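Local coordinates for sarcolemmal membrane-associated protein (Homo sapiens, PDB 6AR0) that serves as an adaptor in the STRIPAK phosphatase-kinase complex, which dephosphorylates STK3 and so restrains Hippo signalling, here represented by its FHA domain, at residues 67-72 with 83-88. Residues are numbered along the deposited sequence; the frame is centred on the assembly and turned at random.
Sequences FYLQDT and QRLSRG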
loop_
_atom_site.group_PDB
_atom_site.type_symbol
_atom_site.label_atom_id
_atom_site.label_comp_id
_atom_site.label_asym_id
_atom_site.label_seq_id
_atom_site.Cartn_x
_atom_site.Cartn_y
_atom_site.Cartn_z
ATOM N N PHE A 67 4.093 9.441 8.644
ATOM C CA PHE A 67 3.583 8.837 7.428
ATOM C C PHE A 67 2.258 8.160 7.745
ATOM O O PHE A 67 2.083 7.574 8.829
ATOM C CB PHE A 67 4.559 7.773 6.918
ATOM C CG PHE A 67 5.881 8.308 6.448
ATOM C CD1 PHE A 67 6.144 8.458 5.100
ATOM C CD2 PHE A 67 6.875 8.625 7.353
ATOM C CE1 PHE A 67 7.380 8.935 4.672
ATOM C CE2 PHE A 67 8.105 9.105 6.926
ATOM C CZ PHE A 67 8.351 9.239 5.594
ATOM N N TYR A 68 1.349 8.167 6.767
ATOM C CA TYR A 68 0.021 7.621 6.969
ATOM C C TYR A 68 -0.441 6.795 5.784
ATOM O O TYR A 68 -0.068 7.039 4.634
ATOM C CB TYR A 68 -1.016 8.724 7.158
ATOM C CG TYR A 68 -0.813 9.498 8.422
ATOM C CD1 TYR A 68 -1.377 9.060 9.614
ATOM C CD2 TYR A 68 -0.048 10.639 8.441
ATOM C CE1 TYR A 68 -1.207 9.749 10.785
ATOM C CE2 TYR A 68 0.133 11.355 9.621
ATOM C CZ TYR A 68 -0.451 10.891 10.787
ATOM O OH TYR A 68 -0.301 11.568 11.972
ATOM N N LEU A 69 -1.319 5.851 6.092
ATOM C CA LEU A 69 -2.045 5.041 5.131
ATOM C C LEU A 69 -3.529 5.111 5.462
ATOM O O LEU A 69 -3.915 5.050 6.635
ATOM C CB LEU A 69 -1.550 3.594 5.230
ATOM C CG LEU A 69 -2.140 2.547 4.292
ATOM C CD1 LEU A 69 -1.854 2.891 2.842
ATOM C CD2 LEU A 69 -1.587 1.167 4.629
ATOM N N GLN A 70 -4.367 5.255 4.437
ATOM C CA GLN A 70 -5.807 5.315 4.619
ATOM C C GLN A 70 -6.485 4.433 3.584
ATOM O O GLN A 70 -6.197 4.539 2.387
ATOM C CB GLN A 70 -6.294 6.756 4.461
ATOM C CG GLN A 70 -7.771 6.918 4.672
ATOM C CD GLN A 70 -8.171 8.363 4.636
ATOM O OE1 GLN A 70 -7.604 9.157 3.879
ATOM N NE2 GLN A 70 -9.135 8.728 5.460
ATOM N N ASP A 71 -7.413 3.594 4.033
ATOM C CA ASP A 71 -8.223 2.807 3.114
ATOM C C ASP A 71 -9.344 3.693 2.580
ATOM O O ASP A 71 -10.062 4.329 3.360
ATOM C CB ASP A 71 -8.805 1.592 3.837
ATOM C CG ASP A 71 -9.578 0.686 2.916
ATOM O OD1 ASP A 71 -10.589 1.152 2.346
ATOM O OD2 ASP A 71 -9.133 -0.475 2.753
ATOM N N THR A 72 -9.467 3.771 1.257
ATOM C CA THR A 72 -10.476 4.621 0.613
ATOM C C THR A 72 -11.629 3.785 0.052
ATOM O O THR A 72 -11.937 3.805 -1.137
ATOM C CB THR A 72 -9.823 5.485 -0.466
ATOM O OG1 THR A 72 -9.206 4.653 -1.454
ATOM C CG2 THR A 72 -8.777 6.397 0.120
ATOM N N GLN A 83 -3.587 -6.019 10.587
ATOM C CA GLN A 83 -4.772 -5.404 11.182
ATOM C C GLN A 83 -5.506 -4.610 10.112
ATOM O O GLN A 83 -4.931 -3.710 9.495
ATOM C CB GLN A 83 -4.373 -4.475 12.330
ATOM C CG GLN A 83 -3.537 -5.165 13.381
ATOM C CD GLN A 83 -4.208 -6.389 13.918
ATOM O OE1 GLN A 83 -5.423 -6.408 14.132
ATOM N NE2 GLN A 83 -3.426 -7.439 14.119
ATOM N N ARG A 84 -6.786 -4.922 9.921
ATOM C CA ARG A 84 -7.572 -4.335 8.841
ATOM C C ARG A 84 -8.004 -2.919 9.203
ATOM O O ARG A 84 -8.519 -2.674 10.299
ATOM C CB ARG A 84 -8.796 -5.203 8.561
ATOM C CG ARG A 84 -9.563 -4.767 7.334
ATOM C CD ARG A 84 -10.592 -5.794 6.915
ATOM N NE ARG A 84 -11.323 -5.332 5.739
ATOM C CZ ARG A 84 -11.841 -6.125 4.816
ATOM N NH1 ARG A 84 -11.754 -7.446 4.927
ATOM N NH2 ARG A 84 -12.441 -5.583 3.777
ATOM N N LEU A 85 -7.841 -1.992 8.267
ATOM C CA LEU A 85 -8.107 -0.591 8.571
ATOM C C LEU A 85 -9.593 -0.256 8.576
ATOM O O LEU A 85 -10.021 0.575 9.384
ATOM C CB LEU A 85 -7.378 0.313 7.584
ATOM C CG LEU A 85 -5.873 0.103 7.510
ATOM C CD1 LEU A 85 -5.224 1.263 6.779
ATOM C CD2 LEU A 85 -5.244 -0.097 8.887
ATOM N N SER A 86 -10.381 -0.866 7.686
ATOM C CA SER A 86 -11.811 -0.586 7.604
ATOM C C SER A 86 -12.552 -1.787 7.029
ATOM O O SER A 86 -11.979 -2.639 6.350
ATOM C CB SER A 86 -12.078 0.655 6.746
ATOM O OG SER A 86 -11.519 0.480 5.460
ATOM N N ARG A 87 -13.853 -1.824 7.302
ATOM C CA ARG A 87 -14.726 -2.805 6.686
ATOM C C ARG A 87 -14.723 -2.654 5.175
ATOM O O ARG A 87 -14.444 -1.588 4.637
ATOM C CB ARG A 87 -16.162 -2.552 7.105
ATOM C CG ARG A 87 -16.520 -3.062 8.447
ATOM C CD ARG A 87 -18.016 -2.937 8.617
ATOM N NE ARG A 87 -18.559 -3.858 9.610
ATOM C CZ ARG A 87 -18.610 -3.608 10.913
ATOM N NH1 ARG A 87 -18.143 -2.463 11.396
ATOM N NH2 ARG A 87 -19.128 -4.510 11.730
ATOM N N GLY A 88 -15.140 -3.724 4.497
ATOM C CA GLY A 88 -15.341 -3.679 3.066
ATOM C C GLY A 88 -16.184 -2.492 2.647
ATOM O O GLY A 88 -17.251 -2.229 3.212
HETATM O O HOH W 1 -9.498 -2.023 5.096
#
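Leu69 and Asp71 of strand 66-71 meet Leu85 and Ser86 in a small contact, part apolar and part water-mediated, that joins one sheet of the FHA beta-sandwich to the turn following strand 83-84. The buried surface is modest, 175 Å² over both sides. On the apolar side, CD1 of Leu85 lies 4.2 Å from CG of Leu69, and the two side chains cross at about a right angle; Thr78 touches both leucines. With chi1 at -176°, CG of Asp71 extends away from the backbone N and comes 3.2 Å from Ser86 OG. A water accepts from Ser86 N at 3.0 Å and probably donates to Asp71 OD2 at 2.8 Å, bridging backbone to side chain. Ser86 OG bonds Glu90 O, while its 3.3 Å approach to Asp71 OD1 is at a poor angle. Arg84, at the end of strand 83-84, donates from NE to Ser86 O in the turn over 2.8 Å, the N-H...O angle being 149°. Asp71 OD2 also bonds Ser74 OG and Thr78 OG1. With the water, these hydroxyls supply up to three partners to one carboxylate oxygen of a buried residue, an arrangement that probably stabilises the negative charge without a direct salt bridge to Arg84.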